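Long-range contact in GTPase activator-like protein (PDB 5HIU), which probably acts as a GTPase activator in its full-length form, this chain being the helical N-terminal part of the TSC2 protein: residues D75-I86 with A110-A121. Sequence-based numbering, arbitrary orientation.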
loop_
_atom_site.group_PDB
_atom_site.type_symbol
_atom_site.label_atom_id
_atom_site.label_comp_id
_atom_site.label_asym_id
_atom_site.label_seq_id
_atom_site.Cartn_x
_atom_site.Cartn_y
_atom_site.Cartn_z
ATOM N N ASP A 75 -25.980 -22.053 -13.238
ATOM C CA ASP A 75 -25.983 -21.107 -12.143
ATOM C C ASP A 75 -26.748 -21.555 -10.919
ATOM O O ASP A 75 -26.166 -21.656 -9.835
ATOM C CB ASP A 75 -26.537 -19.791 -12.636
ATOM C CG ASP A 75 -25.573 -19.085 -13.554
ATOM O OD1 ASP A 75 -24.443 -19.607 -13.735
ATOM O OD2 ASP A 75 -25.935 -18.018 -14.084
ATOM N N ASN A 76 -28.036 -21.839 -11.101
ATOM C CA ASN A 76 -28.937 -22.163 -9.995
ATOM C C ASN A 76 -28.406 -23.261 -9.106
ATOM O O ASN A 76 -28.657 -23.260 -7.904
ATOM C CB ASN A 76 -30.306 -22.571 -10.513
ATOM C CG ASN A 76 -30.276 -23.878 -11.279
ATOM O OD1 ASN A 76 -29.275 -24.213 -11.900
ATOM N ND2 ASN A 76 -31.369 -24.625 -11.232
ATOM N N ALA A 77 -27.670 -24.197 -9.694
ATOM C CA ALA A 77 -27.139 -25.331 -8.941
ATOM C C ALA A 77 -25.792 -25.036 -8.304
ATOM O O ALA A 77 -25.479 -25.574 -7.248
ATOM C CB ALA A 77 -27.036 -26.568 -9.835
ATOM N N ARG A 78 -24.972 -24.224 -8.954
ATOM C CA ARG A 78 -23.692 -23.889 -8.364
ATOM C C ARG A 78 -24.005 -22.990 -7.202
ATOM O O ARG A 78 -23.516 -23.195 -6.108
ATOM C CB ARG A 78 -22.761 -23.183 -9.358
ATOM C CG ARG A 78 -22.339 -24.037 -10.542
ATOM C CD ARG A 78 -21.178 -23.437 -11.310
ATOM N NE ARG A 78 -21.309 -21.994 -11.498
ATOM C CZ ARG A 78 -22.099 -21.396 -12.381
ATOM N NH1 ARG A 78 -22.896 -22.102 -13.178
ATOM N NH2 ARG A 78 -22.118 -20.066 -12.445
ATOM N N GLN A 79 -24.856 -22.007 -7.456
ATOM C CA GLN A 79 -25.184 -21.009 -6.467
ATOM C C GLN A 79 -25.774 -21.612 -5.214
ATOM O O GLN A 79 -25.269 -21.370 -4.121
ATOM C CB GLN A 79 -26.102 -19.930 -7.067
ATOM C CG GLN A 79 -25.282 -18.919 -7.862
ATOM C CD GLN A 79 -26.089 -17.947 -8.691
ATOM O OE1 GLN A 79 -27.114 -17.426 -8.253
ATOM N NE2 GLN A 79 -25.610 -17.675 -9.891
ATOM N N ALA A 80 -26.824 -22.407 -5.357
ATOM C CA ALA A 80 -27.486 -22.989 -4.183
ATOM C C ALA A 80 -26.535 -23.903 -3.391
ATOM O O ALA A 80 -26.694 -24.080 -2.187
ATOM C CB ALA A 80 -28.747 -23.748 -4.592
ATOM N N SER A 81 -25.557 -24.478 -4.084
ATOM C CA SER A 81 -24.536 -25.306 -3.453
ATOM C C SER A 81 -23.508 -24.463 -2.699
ATOM O O SER A 81 -23.130 -24.793 -1.581
ATOM C CB SER A 81 -23.857 -26.179 -4.518
ATOM O OG SER A 81 -22.929 -27.090 -3.953
ATOM N N TRP A 82 -23.043 -23.382 -3.316
ATOM C CA TRP A 82 -22.096 -22.476 -2.666
ATOM C C TRP A 82 -22.637 -21.963 -1.362
ATOM O O TRP A 82 -21.928 -21.844 -0.378
ATOM C CB TRP A 82 -21.821 -21.261 -3.528
ATOM C CG TRP A 82 -20.799 -21.436 -4.528
ATOM C CD1 TRP A 82 -20.961 -21.350 -5.866
ATOM C CD2 TRP A 82 -19.431 -21.681 -4.301
ATOM N NE1 TRP A 82 -19.771 -21.536 -6.503
ATOM C CE2 TRP A 82 -18.806 -21.749 -5.559
ATOM C CE3 TRP A 82 -18.661 -21.875 -3.158
ATOM C CZ2 TRP A 82 -17.447 -21.993 -5.708
ATOM C CZ3 TRP A 82 -17.308 -22.122 -3.306
ATOM C CH2 TRP A 82 -16.718 -22.178 -4.574
ATOM N N GLU A 83 -23.908 -21.637 -1.372
ATOM C CA GLU A 83 -24.549 -21.110 -0.187
ATOM C C GLU A 83 -24.649 -22.137 0.912
ATOM O O GLU A 83 -24.613 -21.798 2.099
ATOM C CB GLU A 83 -25.911 -20.578 -0.549
ATOM C CG GLU A 83 -25.777 -19.440 -1.531
ATOM C CD GLU A 83 -27.090 -18.854 -1.917
ATOM O OE1 GLU A 83 -28.019 -19.634 -2.261
ATOM O OE2 GLU A 83 -27.145 -17.603 -1.887
ATOM N N LEU A 84 -24.762 -23.396 0.512
ATOM C CA LEU A 84 -24.847 -24.476 1.455
ATOM C C LEU A 84 -23.458 -24.737 2.009
ATOM O O LEU A 84 -23.316 -25.030 3.197
ATOM C CB LEU A 84 -25.417 -25.717 0.780
ATOM C CG LEU A 84 -25.236 -27.055 1.495
ATOM C CD1 LEU A 84 -26.101 -27.110 2.744
ATOM C CD2 LEU A 84 -25.578 -28.185 0.540
ATOM N N LEU A 85 -22.445 -24.644 1.141
ATOM C CA LEU A 85 -21.056 -24.904 1.540
ATOM C C LEU A 85 -20.557 -23.802 2.484
ATOM O O LEU A 85 -19.851 -24.059 3.458
ATOM C CB LEU A 85 -20.147 -25.026 0.311
ATOM C CG LEU A 85 -20.351 -26.225 -0.630
ATOM C CD1 LEU A 85 -19.326 -26.193 -1.759
ATOM C CD2 LEU A 85 -20.263 -27.572 0.083
ATOM N N ILE A 86 -20.955 -22.584 2.185
ATOM C CA ILE A 86 -20.619 -21.428 2.990
ATOM C C ILE A 86 -21.132 -21.599 4.408
ATOM O O ILE A 86 -20.414 -21.316 5.377
ATOM C CB ILE A 86 -21.201 -20.159 2.337
ATOM C CG1 ILE A 86 -20.259 -19.703 1.241
ATOM C CG2 ILE A 86 -21.391 -19.042 3.343
ATOM C CD1 ILE A 86 -20.922 -18.860 0.204
ATOM N N ALA A 110 -13.346 -22.974 -10.561
ATOM C CA ALA A 110 -14.697 -22.496 -10.287
ATOM C C ALA A 110 -15.066 -21.419 -11.278
ATOM O O ALA A 110 -14.203 -20.749 -11.839
ATOM C CB ALA A 110 -14.811 -21.959 -8.871
ATOM N N HIS A 111 -16.362 -21.254 -11.484
ATOM C CA HIS A 111 -16.850 -20.348 -12.500
ATOM C C HIS A 111 -16.469 -18.920 -12.140
ATOM O O HIS A 111 -16.570 -18.519 -10.983
ATOM C CB HIS A 111 -18.363 -20.467 -12.601
ATOM C CG HIS A 111 -18.902 -20.131 -13.949
ATOM N ND1 HIS A 111 -19.472 -21.078 -14.770
ATOM C CD2 HIS A 111 -18.960 -18.958 -14.620
ATOM C CE1 HIS A 111 -19.866 -20.497 -15.888
ATOM N NE2 HIS A 111 -19.569 -19.211 -15.822
ATOM N N SER A 112 -16.042 -18.154 -13.133
ATOM C CA SER A 112 -15.668 -16.760 -12.932
ATOM C C SER A 112 -16.755 -15.986 -12.193
ATOM O O SER A 112 -16.473 -15.146 -11.352
ATOM C CB SER A 112 -15.371 -16.116 -14.287
ATOM O OG SER A 112 -16.246 -16.616 -15.295
ATOM N N LYS A 113 -18.005 -16.311 -12.485
ATOM C CA LYS A 113 -19.153 -15.653 -11.867
ATOM C C LYS A 113 -19.298 -15.955 -10.377
ATOM O O LYS A 113 -19.978 -15.225 -9.677
ATOM C CB LYS A 113 -20.437 -16.077 -12.570
ATOM C CG LYS A 113 -20.492 -15.731 -14.044
ATOM C CD LYS A 113 -21.675 -16.418 -14.711
ATOM C CE LYS A 113 -22.999 -15.956 -14.115
ATOM N NZ LYS A 113 -24.123 -16.098 -15.092
ATOM N N ASP A 114 -18.658 -17.021 -9.899
ATOM C CA ASP A 114 -18.777 -17.458 -8.510
ATOM C C ASP A 114 -17.689 -16.920 -7.574
ATOM O O ASP A 114 -17.636 -17.288 -6.410
ATOM C CB ASP A 114 -18.766 -18.986 -8.444
ATOM C CG ASP A 114 -19.930 -19.616 -9.166
ATOM O OD1 ASP A 114 -20.816 -18.896 -9.663
ATOM O OD2 ASP A 114 -19.951 -20.856 -9.240
ATOM N N PHE A 115 -16.822 -16.046 -8.041
ATOM C CA PHE A 115 -15.735 -15.612 -7.179
ATOM C C PHE A 115 -16.223 -15.033 -5.832
ATOM O O PHE A 115 -15.582 -15.223 -4.802
ATOM C CB PHE A 115 -14.853 -14.612 -7.934
ATOM C CG PHE A 115 -13.607 -14.212 -7.194
ATOM C CD1 PHE A 115 -12.566 -15.107 -7.028
ATOM C CD2 PHE A 115 -13.476 -12.933 -6.674
ATOM C CE1 PHE A 115 -11.413 -14.737 -6.366
ATOM C CE2 PHE A 115 -12.325 -12.556 -6.018
ATOM C CZ PHE A 115 -11.293 -13.462 -5.853
ATOM N N CYS A 116 -17.346 -14.333 -5.831
ATOM C CA CYS A 116 -17.842 -13.722 -4.606
ATOM C C CYS A 116 -18.058 -14.828 -3.573
ATOM O O CYS A 116 -17.612 -14.719 -2.433
ATOM C CB CYS A 116 -19.104 -12.891 -4.855
ATOM S SG CYS A 116 -20.510 -13.803 -5.547
ATOM N N TYR A 117 -18.671 -15.929 -3.999
ATOM C CA TYR A 117 -18.891 -17.066 -3.129
ATOM C C TYR A 117 -17.593 -17.695 -2.594
ATOM O O TYR A 117 -17.505 -18.043 -1.404
ATOM C CB TYR A 117 -19.710 -18.110 -3.878
ATOM C CG TYR A 117 -21.168 -17.732 -4.073
ATOM C CD1 TYR A 117 -22.024 -17.630 -2.984
ATOM C CD2 TYR A 117 -21.696 -17.510 -5.339
ATOM C CE1 TYR A 117 -23.346 -17.296 -3.141
ATOM C CE2 TYR A 117 -23.043 -17.184 -5.507
ATOM C CZ TYR A 117 -23.858 -17.085 -4.399
ATOM O OH TYR A 117 -25.192 -16.764 -4.525
ATOM N N GLN A 118 -16.589 -17.840 -3.458
ATOM C CA GLN A 118 -15.302 -18.392 -3.035
ATOM C C GLN A 118 -14.654 -17.548 -1.939
ATOM O O GLN A 118 -14.223 -18.077 -0.918
ATOM C CB GLN A 118 -14.326 -18.430 -4.188
ATOM C CG GLN A 118 -14.792 -19.186 -5.386
ATOM C CD GLN A 118 -13.627 -19.566 -6.229
ATOM O OE1 GLN A 118 -13.273 -18.848 -7.147
ATOM N NE2 GLN A 118 -12.984 -20.661 -5.884
ATOM N N LEU A 119 -14.553 -16.250 -2.224
ATOM C CA LEU A 119 -14.134 -15.194 -1.305
ATOM C C LEU A 119 -14.790 -15.367 0.034
ATOM O O LEU A 119 -14.112 -15.491 1.046
ATOM C CB LEU A 119 -14.660 -13.864 -1.836
ATOM C CG LEU A 119 -13.893 -12.560 -2.032
ATOM C CD1 LEU A 119 -13.238 -12.057 -0.758
ATOM C CD2 LEU A 119 -12.848 -12.671 -3.115
ATOM N N VAL A 120 -16.121 -15.382 0.036
ATOM C CA VAL A 120 -16.873 -15.478 1.284
ATOM C C VAL A 120 -16.601 -16.841 1.957
ATOM O O VAL A 120 -16.385 -16.922 3.170
ATOM C CB VAL A 120 -18.383 -15.267 1.049
ATOM C CG1 VAL A 120 -19.183 -15.638 2.279
ATOM C CG2 VAL A 120 -18.679 -13.827 0.643
ATOM N N ALA A 121 -16.583 -17.905 1.167
ATOM C CA ALA A 121 -16.291 -19.207 1.716
ATOM C C ALA A 121 -14.972 -19.159 2.430
ATOM O O ALA A 121 -14.868 -19.549 3.603
ATOM C CB ALA A 121 -16.243 -20.257 0.627
#
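D114 takes hold of R78 and W82 at once, and this shared carboxylate is the polar centre of the contact. R78 grips it side-on with two nitrogens: NE reaches D114 OD2 at 2.9 Å, while NH2 makes a longer bond to OD1; guanidinium and carboxylate planes differ by only 16°. W82 NE1 donates to D114 OD2 at 2.8 Å from the opposite face of the carboxylate, well above its plane, so two N-H groups converge on one oxygen. The bend of R78 at chi3 helps bring NE to D114, and NH2 also bonds D75 OD1 within its own helix. D75 OD2 in turn accepts K113 NZ at 2.8 Å on its syn side, extending the salt-bridge network to four residues and probably balancing the two acids. H111 lies flat against one face of the R78 guanidinium, centres 4.1 Å apart.

Packing takes over further along. Y117 fits as a knob among Q79, W82, E83 and I86. Its ring is nearly parallel to the W82 five-membered ring (4°) but slid aside with little overlap; instead, each CB lies over the other's ring in reciprocal CH-pi contacts, Y117 CB standing 3.8 Å from that W82 centroid. Q118 CG meets W82 CH2 at 3.6 Å, and I86 CD1 approaches the Y117 ring edge at CD1, also 3.6 Å. Beyond it, I86 packs on V120 and A121.

The axes of segments 75-86 and 115-121 run almost parallel (8°) and come within 9.8 Å, so the contact joins helices 75-89 and 115-126, with helix 96-107 between them in sequence, an arrangement consistent with the stacked helices of an alpha-solenoid. Helices 36-52 and 59-65 pack on 75-89, whereas helix 179-198 meets F115, C116, L119 and V120.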